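Putative metalloprotease II (Bacteroides fragilis, PDB 4ON1) is probably a zinc-dependent metalloendopeptidase of the fragilysin type, apparently captured in a latent precursor form. Local coordinates at residues 169-178 and 294-304; 219-230 and 323-333. All blocks are in the same frame, centred on the assembly; numbering follows the deposited sequence.

Contact 1 of 2, residues 169-178 and 294-304; sequences FKGLPIKDYP and SGKTFGYASGI. With ZN (zinc ion), chain C.
F169, whose side chain is poorly ordered, lays its ring against the loop at G295 and K296. Its CE2 stands 3.4 Å from G295 O, which approaches obliquely, while K296 CA lies over one face and F169 CE1 meets K296 CG at 3.6 Å. A type II turn from F169 to L172, closed by L172 N to F169 O, then leads the chain away, and it returns at I174, whose CG2 faces the zinc ion. K175 touches through its carbonyl O, which lies near the plane of the Y300 ring, at its edge. At D176 one residue serves two directions. Its CG sits between backbone N and carbonyl carbon (chi1 56°), and the carboxylate grips the zinc in bidentate fashion, OD1 at 2.3 Å and OD2 at 2.2 Å, with H334, H338 and H344 completing the site. The D176 carbonyl turns instead to strand 299-301 and accepts a hydrogen bond from A301 N, with N to O 2.9 Å and an N-H...O angle of 166°. D176-Y300 and Y177-A301 are the nearest CA pairs, so the segment runs parallel to this strand, which by topology matches the upper-rim edge strand of metzincins, where substrates of the family bind antiparallel; a reversed chain with an aspartate on the metal is consistent with the aspartate-switch latency of profragilysin. Y177 presents one ring face to I304, whose CD1 is 3.4 Å from the Y177 ring centroid and 7° off its normal, a CH-pi contact. The Y177 ring also meets those of H338 and H344. P178 lies against the Y300 hydroxyl through CB, S302 O through CG and A301 O through CD, the last at 3.1 Å; lacking an N-H, it has no hydrogen to give Y300 OH.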
loop_
_atom_site.group_PDB
_atom_site.type_symbol
_atom_site.label_atom_id
_atom_site.label_comp_id
_atom_site.label_asym_id
_atom_site.label_seq_id
_atom_site.Cartn_x
_atom_site.Cartn_y
_atom_site.Cartn_z
ATOM N N PHE A 169 8.003 19.177 -4.216
ATOM C CA PHE A 169 8.479 18.482 -5.419
ATOM C C PHE A 169 7.377 18.118 -6.422
ATOM O O PHE A 169 7.611 17.356 -7.366
ATOM C CB PHE A 169 9.246 17.211 -5.026
ATOM C CG PHE A 169 10.356 17.454 -4.034
ATOM C CD1 PHE A 169 11.555 18.024 -4.436
ATOM C CD2 PHE A 169 10.200 17.101 -2.699
ATOM C CE1 PHE A 169 12.577 18.248 -3.525
ATOM C CE2 PHE A 169 11.217 17.319 -1.781
ATOM C CZ PHE A 169 12.406 17.893 -2.196
ATOM N N LYS A 170 6.183 18.671 -6.226
ATOM C CA LYS A 170 5.076 18.435 -7.145
ATOM C C LYS A 170 5.381 19.002 -8.533
ATOM O O LYS A 170 5.709 20.182 -8.676
ATOM C CB LYS A 170 3.782 19.035 -6.597
ATOM C CG LYS A 170 2.631 19.037 -7.589
ATOM C CD LYS A 170 1.497 19.935 -7.120
ATOM C CE LYS A 170 0.381 19.992 -8.152
ATOM N NZ LYS A 170 -0.748 20.870 -7.722
ATOM N N GLY A 171 5.290 18.152 -9.550
ATOM C CA GLY A 171 5.556 18.579 -10.910
ATOM C C GLY A 171 6.953 18.182 -11.345
ATOM O O GLY A 171 7.296 18.266 -12.523
ATOM N N LEU A 172 7.772 17.780 -10.376
ATOM C CA LEU A 172 9.149 17.387 -10.651
ATOM C C LEU A 172 9.190 15.956 -11.179
ATOM O O LEU A 172 8.406 15.108 -10.743
ATOM C CB LEU A 172 10.017 17.534 -9.400
ATOM C CG LEU A 172 10.094 18.976 -8.886
ATOM C CD1 LEU A 172 11.108 19.112 -7.759
ATOM C CD2 LEU A 172 10.398 19.949 -10.021
ATOM N N PRO A 173 10.104 15.678 -12.120
ATOM C CA PRO A 173 10.091 14.343 -12.726
ATOM C C PRO A 173 10.553 13.253 -11.762
ATOM O O PRO A 173 11.566 13.397 -11.074
ATOM C CB PRO A 173 11.052 14.484 -13.909
ATOM C CG PRO A 173 11.984 15.582 -13.522
ATOM C CD PRO A 173 11.236 16.500 -12.582
ATOM N N ILE A 174 9.791 12.163 -11.732
ATOM C CA ILE A 174 10.079 11.023 -10.875
ATOM C C ILE A 174 11.229 10.253 -11.525
ATOM O O ILE A 174 11.202 9.994 -12.728
ATOM C CB ILE A 174 8.821 10.133 -10.686
ATOM C CG1 ILE A 174 7.702 10.932 -10.008
ATOM C CG2 ILE A 174 9.148 8.858 -9.915
ATOM C CD1 ILE A 174 6.422 10.148 -9.796
ATOM N N LYS A 175 12.240 9.902 -10.735
ATOM C CA LYS A 175 13.485 9.366 -11.286
ATOM C C LYS A 175 13.883 8.083 -10.564
ATOM O O LYS A 175 14.873 8.048 -9.828
ATOM C CB LYS A 175 14.593 10.412 -11.163
ATOM C CG LYS A 175 15.719 10.287 -12.168
ATOM C CD LYS A 175 16.488 11.604 -12.279
ATOM C CE LYS A 175 15.603 12.735 -12.803
ATOM N NZ LYS A 175 14.924 13.507 -11.720
ATOM N N ASP A 176 13.105 7.028 -10.790
ATOM C CA ASP A 176 13.025 5.924 -9.843
ATOM C C ASP A 176 13.343 4.549 -10.445
ATOM O O ASP A 176 12.824 3.531 -9.977
ATOM C CB ASP A 176 11.629 5.910 -9.207
ATOM C CG ASP A 176 10.507 5.819 -10.238
ATOM O OD1 ASP A 176 10.751 6.076 -11.431
ATOM O OD2 ASP A 176 9.371 5.512 -9.842
ATOM N N TYR A 177 14.218 4.530 -11.449
ATOM C CA TYR A 177 14.751 3.294 -12.029
ATOM C C TYR A 177 16.045 3.615 -12.789
ATOM O O TYR A 177 16.234 4.750 -13.214
ATOM C CB TYR A 177 13.732 2.638 -12.969
ATOM C CG TYR A 177 13.249 3.540 -14.083
ATOM C CD1 TYR A 177 13.965 3.659 -15.268
ATOM C CD2 TYR A 177 12.078 4.273 -13.952
ATOM C CE1 TYR A 177 13.531 4.492 -16.297
ATOM C CE2 TYR A 177 11.636 5.108 -14.975
ATOM C CZ TYR A 177 12.363 5.209 -16.140
ATOM O OH TYR A 177 11.924 6.033 -17.149
ATOM N N PRO A 178 16.933 2.618 -12.976
ATOM C CA PRO A 178 18.197 2.911 -13.664
ATOM C C PRO A 178 17.996 3.047 -15.161
ATOM O O PRO A 178 17.024 2.506 -15.680
ATOM C CB PRO A 178 19.064 1.691 -13.355
ATOM C CG PRO A 178 18.079 0.581 -13.150
ATOM C CD PRO A 178 16.851 1.211 -12.540
ATOM N N SER A 294 17.748 13.105 0.322
ATOM C CA SER A 294 17.283 14.340 0.954
ATOM C C SER A 294 15.852 14.721 0.563
ATOM O O SER A 294 15.581 15.875 0.232
ATOM C CB SER A 294 18.235 15.486 0.615
ATOM O OG SER A 294 19.561 15.146 0.976
ATOM N N GLY A 295 14.945 13.748 0.589
ATOM C CA GLY A 295 13.538 14.003 0.322
ATOM C C GLY A 295 13.104 13.957 -1.129
ATOM O O GLY A 295 11.912 14.033 -1.429
ATOM N N LYS A 296 14.058 13.810 -2.041
ATOM C CA LYS A 296 13.736 13.876 -3.464
ATOM C C LYS A 296 13.305 12.520 -4.052
ATOM O O LYS A 296 12.637 12.463 -5.090
ATOM C CB LYS A 296 14.941 14.427 -4.230
ATOM C CG LYS A 296 15.311 15.862 -3.842
ATOM C CD LYS A 296 16.569 16.332 -4.565
ATOM C CE LYS A 296 16.721 17.847 -4.492
ATOM N NZ LYS A 296 17.766 18.361 -5.426
ATOM N N THR A 297 13.658 11.425 -3.385
ATOM C CA THR A 297 13.315 10.100 -3.906
ATOM C C THR A 297 12.351 9.334 -3.003
ATOM O O THR A 297 12.624 9.143 -1.819
ATOM C CB THR A 297 14.585 9.247 -4.123
ATOM O OG1 THR A 297 15.397 9.856 -5.136
ATOM C CG2 THR A 297 14.218 7.834 -4.575
ATOM N N PHE A 298 11.237 8.877 -3.570
ATOM C CA PHE A 298 10.213 8.197 -2.780
ATOM C C PHE A 298 10.303 6.685 -2.917
ATOM O O PHE A 298 9.834 5.940 -2.055
ATOM C CB PHE A 298 8.815 8.656 -3.202
ATOM C CG PHE A 298 8.685 10.143 -3.343
ATOM C CD1 PHE A 298 9.271 10.993 -2.418
ATOM C CD2 PHE A 298 7.975 10.690 -4.399
ATOM C CE1 PHE A 298 9.156 12.370 -2.549
ATOM C CE2 PHE A 298 7.853 12.061 -4.536
ATOM C CZ PHE A 298 8.447 12.901 -3.606
ATOM N N GLY A 299 10.897 6.239 -4.015
ATOM C CA GLY A 299 11.022 4.824 -4.302
ATOM C C GLY A 299 12.009 4.640 -5.432
ATOM O O GLY A 299 12.321 5.591 -6.147
ATOM N N TYR A 300 12.520 3.425 -5.587
ATOM C CA TYR A 300 13.492 3.142 -6.634
ATOM C C TYR A 300 13.496 1.660 -6.949
ATOM O O TYR A 300 13.618 0.833 -6.047
ATOM C CB TYR A 300 14.891 3.608 -6.215
ATOM C CG TYR A 300 15.942 3.468 -7.302
ATOM C CD1 TYR A 300 16.041 4.392 -8.331
ATOM C CD2 TYR A 300 16.842 2.412 -7.281
ATOM C CE1 TYR A 300 17.006 4.260 -9.316
ATOM C CE2 TYR A 300 17.801 2.267 -8.251
ATOM C CZ TYR A 300 17.883 3.193 -9.267
ATOM O OH TYR A 300 18.855 3.040 -10.225
ATOM N N ALA A 301 13.354 1.335 -8.231
ATOM C CA ALA A 301 13.274 -0.054 -8.677
ATOM C C ALA A 301 14.560 -0.485 -9.367
ATOM O O ALA A 301 15.201 0.314 -10.056
ATOM C CB ALA A 301 12.082 -0.234 -9.618
ATOM N N SER A 302 14.929 -1.754 -9.199
ATOM C CA SER A 302 16.182 -2.268 -9.756
ATOM C C SER A 302 16.187 -2.278 -11.278
ATOM O O SER A 302 17.248 -2.270 -11.893
ATOM C CB SER A 302 16.475 -3.674 -9.237
ATOM O OG SER A 302 15.483 -4.581 -9.647
ATOM N N GLY A 303 15.004 -2.350 -11.880
ATOM C CA GLY A 303 14.890 -2.334 -13.326
ATOM C C GLY A 303 13.440 -2.272 -13.776
ATOM O O GLY A 303 12.515 -2.417 -12.984
ATOM N N ILE A 304 13.243 -2.057 -15.066
ATOM C CA ILE A 304 11.903 -2.070 -15.636
ATOM C C ILE A 304 11.643 -3.387 -16.349
ATOM O O ILE A 304 12.406 -3.781 -17.225
ATOM C CB ILE A 304 11.713 -0.884 -16.604
ATOM C CG1 ILE A 304 11.714 0.426 -15.807
ATOM C CG2 ILE A 304 10.404 -1.007 -17.375
ATOM C CD1 ILE A 304 11.360 1.654 -16.644
HETATM ZN ZN ZN C . 8.491 5.821 -11.793
#

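Contact 2 of 2, residues 219-230 and 323-333; sequences DITSQIQAVTTS and TTSSSHPYTLA
V227 and A333 bring their CA atoms to 4.3 Å, against 5.8 Å for those of D219 and T324, so helix 219-230 runs in the same sense as the loop 323-330 and draws closest at the first turn of helix 331-340. The Q223 chain bends at chi2 (-84°), directing the buried amide into the curve of the loop. Q223 NE2 donates to H328 O at 2.9 Å, almost straight at 170°, with the acceptor in the amide plane; Q223 OE1 accepts from L332 N at 3.1 Å, occupying an N-H of the helix's opening turn. These two bonds fix the amide's rotation. S326 OG, which also bonds Y122 OH, meets D219 OD1 on its syn side, 27° out of the carboxylate plane, at 2.9 Å, and a water bridges D219 OD2 to S326 N. Further along, the meeting side chains are mostly apolar: A226 CB touches CD1 of Y330, the residue at the N-cap position, at 3.6 Å, and V227 CG2 packs against L332 CG at 3.7 Å; a water joins S230 OG to A333 O. I224 and V227 also touch strand 240-248, T221 and Q225 reach strands 52-68 and 84-88, and helix 331-340 continues into H334 of the zinc site.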
loop_
_atom_site.group_PDB
_atom_site.type_symbol
_atom_site.label_atom_id
_atom_site.label_comp_id
_atom_site.label_asym_id
_atom_site.label_seq_id
_atom_site.Cartn_x
_atom_site.Cartn_y
_atom_site.Cartn_z
ATOM N N ASP A 219 0.220 1.525 7.361
ATOM C CA ASP A 219 0.720 2.135 6.129
ATOM C C ASP A 219 1.164 1.072 5.122
ATOM O O ASP A 219 0.887 1.181 3.930
ATOM C CB ASP A 219 1.890 3.083 6.413
ATOM C CG ASP A 219 1.432 4.450 6.890
ATOM O OD1 ASP A 219 0.310 4.868 6.524
ATOM O OD2 ASP A 219 2.203 5.114 7.616
ATOM N N ILE A 220 1.854 0.046 5.608
ATOM C CA ILE A 220 2.333 -1.017 4.732
ATOM C C ILE A 220 1.170 -1.693 4.016
ATOM O O ILE A 220 1.210 -1.902 2.800
ATOM C CB ILE A 220 3.149 -2.057 5.520
ATOM C CG1 ILE A 220 4.388 -1.384 6.122
ATOM C CG2 ILE A 220 3.573 -3.211 4.621
ATOM C CD1 ILE A 220 5.178 -2.273 7.071
ATOM N N THR A 221 0.125 -2.034 4.765
ATOM C CA THR A 221 -1.004 -2.724 4.154
ATOM C C THR A 221 -1.876 -1.752 3.352
ATOM O O THR A 221 -2.547 -2.163 2.413
ATOM C CB THR A 221 -1.838 -3.477 5.196
ATOM O OG1 THR A 221 -2.161 -2.605 6.285
ATOM C CG2 THR A 221 -1.023 -4.680 5.731
ATOM N N SER A 222 -1.851 -0.465 3.694
ATOM C CA SER A 222 -2.490 0.533 2.827
ATOM C C SER A 222 -1.761 0.632 1.484
ATOM O O SER A 222 -2.403 0.746 0.440
ATOM C CB SER A 222 -2.533 1.915 3.488
ATOM O OG SER A 222 -3.387 1.917 4.617
ATOM N N GLN A 223 -0.429 0.579 1.505
ATOM C CA GLN A 223 0.342 0.550 0.259
ATOM C C GLN A 223 0.026 -0.705 -0.554
ATOM O O GLN A 223 -0.071 -0.657 -1.783
ATOM C CB GLN A 223 1.842 0.602 0.541
ATOM C CG GLN A 223 2.344 1.895 1.190
ATOM C CD GLN A 223 2.615 2.985 0.172
ATOM O OE1 GLN A 223 2.819 2.704 -1.009
ATOM N NE2 GLN A 223 2.652 4.233 0.629
ATOM N N ILE A 224 -0.125 -1.824 0.150
ATOM C CA ILE A 224 -0.430 -3.112 -0.467
ATOM C C ILE A 224 -1.790 -3.095 -1.149
ATOM O O ILE A 224 -1.973 -3.669 -2.224
ATOM C CB ILE A 224 -0.416 -4.247 0.575
ATOM C CG1 ILE A 224 1.017 -4.615 0.958
ATOM C CG2 ILE A 224 -1.142 -5.466 0.062
ATOM C CD1 ILE A 224 1.078 -5.534 2.177
ATOM N N GLN A 225 -2.748 -2.446 -0.499
ATOM C CA GLN A 225 -4.086 -2.311 -1.046
ATOM C C GLN A 225 -4.036 -1.630 -2.417
ATOM O O GLN A 225 -4.694 -2.062 -3.363
ATOM C CB GLN A 225 -4.958 -1.520 -0.074
ATOM C CG GLN A 225 -6.356 -1.248 -0.554
ATOM C CD GLN A 225 -7.359 -2.152 0.110
ATOM O OE1 GLN A 225 -7.751 -1.939 1.267
ATOM N NE2 GLN A 225 -7.778 -3.182 -0.612
ATOM N N ALA A 226 -3.235 -0.574 -2.517
ATOM C CA ALA A 226 -3.049 0.122 -3.788
ATOM C C ALA A 226 -2.385 -0.771 -4.841
ATOM O O ALA A 226 -2.792 -0.761 -6.007
ATOM C CB ALA A 226 -2.245 1.387 -3.580
ATOM N N VAL A 227 -1.383 -1.555 -4.437
ATOM C CA VAL A 227 -0.778 -2.506 -5.364
ATOM C C VAL A 227 -1.847 -3.441 -5.893
ATOM O O VAL A 227 -1.948 -3.671 -7.100
ATOM C CB VAL A 227 0.315 -3.365 -4.712
ATOM C CG1 VAL A 227 0.906 -4.324 -5.746
ATOM C CG2 VAL A 227 1.407 -2.490 -4.105
ATOM N N THR A 228 -2.661 -3.947 -4.971
ATOM C CA THR A 228 -3.711 -4.907 -5.291
ATOM C C THR A 228 -4.724 -4.313 -6.263
ATOM O O THR A 228 -5.174 -4.981 -7.195
ATOM C CB THR A 228 -4.408 -5.397 -4.009
ATOM O OG1 THR A 228 -3.438 -6.043 -3.166
ATOM C CG2 THR A 228 -5.516 -6.378 -4.335
ATOM N N THR A 229 -5.068 -3.050 -6.056
ATOM C CA THR A 229 -5.959 -2.356 -6.977
ATOM C C THR A 229 -5.320 -2.218 -8.359
ATOM O O THR A 229 -5.950 -2.491 -9.374
ATOM C CB THR A 229 -6.328 -0.970 -6.441
ATOM O OG1 THR A 229 -7.056 -1.121 -5.217
ATOM C CG2 THR A 229 -7.181 -0.203 -7.459
ATOM N N SER A 230 -4.046 -1.842 -8.392
ATOM C CA SER A 230 -3.368 -1.626 -9.664
ATOM C C SER A 230 -3.241 -2.908 -10.468
ATOM O O SER A 230 -3.172 -2.862 -11.698
ATOM C CB SER A 230 -1.984 -1.015 -9.437
ATOM O OG SER A 230 -1.067 -1.969 -8.916
ATOM N N THR A 323 9.100 4.185 0.091
ATOM C CA THR A 323 8.512 4.809 1.267
ATOM C C THR A 323 7.153 4.165 1.545
ATOM O O THR A 323 6.545 3.574 0.647
ATOM C CB THR A 323 8.337 6.325 1.077
ATOM O OG1 THR A 323 7.982 6.941 2.327
ATOM C CG2 THR A 323 7.273 6.608 0.023
ATOM N N THR A 324 6.687 4.242 2.786
ATOM C CA THR A 324 5.331 3.786 3.097
ATOM C C THR A 324 4.471 4.944 3.583
ATOM O O THR A 324 3.315 4.747 3.958
ATOM C CB THR A 324 5.312 2.690 4.171
ATOM O OG1 THR A 324 6.018 3.150 5.333
ATOM C CG2 THR A 324 5.967 1.436 3.642
ATOM N N SER A 325 5.050 6.143 3.591
ATOM C CA SER A 325 4.374 7.331 4.109
ATOM C C SER A 325 3.002 7.556 3.469
ATOM O O SER A 325 2.837 7.409 2.256
ATOM C CB SER A 325 5.251 8.572 3.893
ATOM O OG SER A 325 4.517 9.749 4.174
ATOM N N SER A 326 2.029 7.911 4.306
ATOM C CA SER A 326 0.676 8.269 3.875
ATOM C C SER A 326 0.654 9.397 2.847
ATOM O O SER A 326 -0.279 9.504 2.056
ATOM C CB SER A 326 -0.164 8.691 5.088
ATOM O OG SER A 326 -0.169 7.687 6.089
ATOM N N SER A 327 1.675 10.249 2.886
ATOM C CA SER A 327 1.832 11.338 1.928
ATOM C C SER A 327 2.147 10.817 0.539
ATOM O O SER A 327 2.012 11.543 -0.441
ATOM C CB SER A 327 2.929 12.301 2.377
ATOM O OG SER A 327 2.642 12.811 3.664
ATOM N N HIS A 328 2.614 9.574 0.466
ATOM C CA HIS A 328 2.946 8.952 -0.815
ATOM C C HIS A 328 2.290 7.586 -0.946
ATOM O O HIS A 328 2.977 6.559 -1.008
ATOM C CB HIS A 328 4.463 8.829 -0.958
ATOM C CG HIS A 328 5.175 10.138 -0.851
ATOM N ND1 HIS A 328 5.288 11.012 -1.912
ATOM C CD2 HIS A 328 5.800 10.733 0.194
ATOM C CE1 HIS A 328 5.957 12.083 -1.528
ATOM N NE2 HIS A 328 6.280 11.939 -0.255
ATOM N N PRO A 329 0.951 7.571 -0.999
ATOM C CA PRO A 329 0.178 6.337 -0.808
ATOM C C PRO A 329 0.309 5.288 -1.915
ATOM O O PRO A 329 -0.068 4.146 -1.670
ATOM C CB PRO A 329 -1.265 6.846 -0.729
ATOM C CG PRO A 329 -1.261 8.105 -1.570
ATOM C CD PRO A 329 0.088 8.735 -1.292
ATOM N N TYR A 330 0.808 5.640 -3.095
ATOM C CA TYR A 330 0.806 4.681 -4.199
ATOM C C TYR A 330 2.218 4.344 -4.669
ATOM O O TYR A 330 2.404 3.775 -5.750
ATOM C CB TYR A 330 -0.021 5.228 -5.368
ATOM C CG TYR A 330 -1.408 5.661 -4.960
ATOM C CD1 TYR A 330 -2.145 4.919 -4.045
ATOM C CD2 TYR A 330 -1.964 6.830 -5.460
ATOM C CE1 TYR A 330 -3.410 5.316 -3.655
ATOM C CE2 TYR A 330 -3.228 7.241 -5.077
ATOM C CZ TYR A 330 -3.945 6.475 -4.178
ATOM O OH TYR A 330 -5.201 6.870 -3.794
ATOM N N THR A 331 3.210 4.708 -3.859
ATOM C CA THR A 331 4.606 4.593 -4.271
ATOM C C THR A 331 5.028 3.143 -4.424
ATOM O O THR A 331 5.761 2.795 -5.355
ATOM C CB THR A 331 5.542 5.294 -3.275
ATOM O OG1 THR A 331 5.238 6.686 -3.266
ATOM C CG2 THR A 331 7.005 5.110 -3.673
ATOM N N LEU A 332 4.557 2.288 -3.523
ATOM C CA LEU A 332 4.858 0.871 -3.639
ATOM C C LEU A 332 4.271 0.315 -4.941
ATOM O O LEU A 332 4.947 -0.391 -5.694
ATOM C CB LEU A 332 4.319 0.097 -2.429
ATOM C CG LEU A 332 4.588 -1.409 -2.481
ATOM C CD1 LEU A 332 6.094 -1.694 -2.552
ATOM C CD2 LEU A 332 3.950 -2.141 -1.295
ATOM N N ALA A 333 3.016 0.655 -5.218
ATOM C CA ALA A 333 2.364 0.173 -6.430
ATOM C C ALA A 333 3.078 0.679 -7.679
ATOM O O ALA A 333 3.187 -0.037 -8.678
ATOM C CB ALA A 333 0.895 0.595 -6.447
HETATM O O HOH W 1 4.822 4.510 7.368
HETATM O O HOH W 2 0.758 4.311 3.266
HETATM O O HOH W 3 2.386 7.707 7.236
HETATM O O HOH W 4 1.292 1.431 -3.081
HETATM O O HOH W 5 1.489 -1.830 -10.282
#

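In the fold
Following the chain from the N terminus, 169-178 comes first, in the loop between helix 160-165 and strand 201-209, then helix segment 219-230, then 294-304 and finally 323-333. The segments alternate, so the two loops cross: contact 1 closes 115 intervening residues, contact 2 closes 92. Contact 1 ties the chain after helix 160-165 to the edge strand 299-301 beside the metal; contact 2 ties helix 217-230 to the entry of helix 331-340, which supplies zinc ligands. Their centres lie 15 Å apart, yet they touch. F298 O lies 2.9 Å from T323 N, a probable backbone hydrogen bond just before strand 299-301, which pairs antiparallel with 319-323, and the F298 ring meets H328.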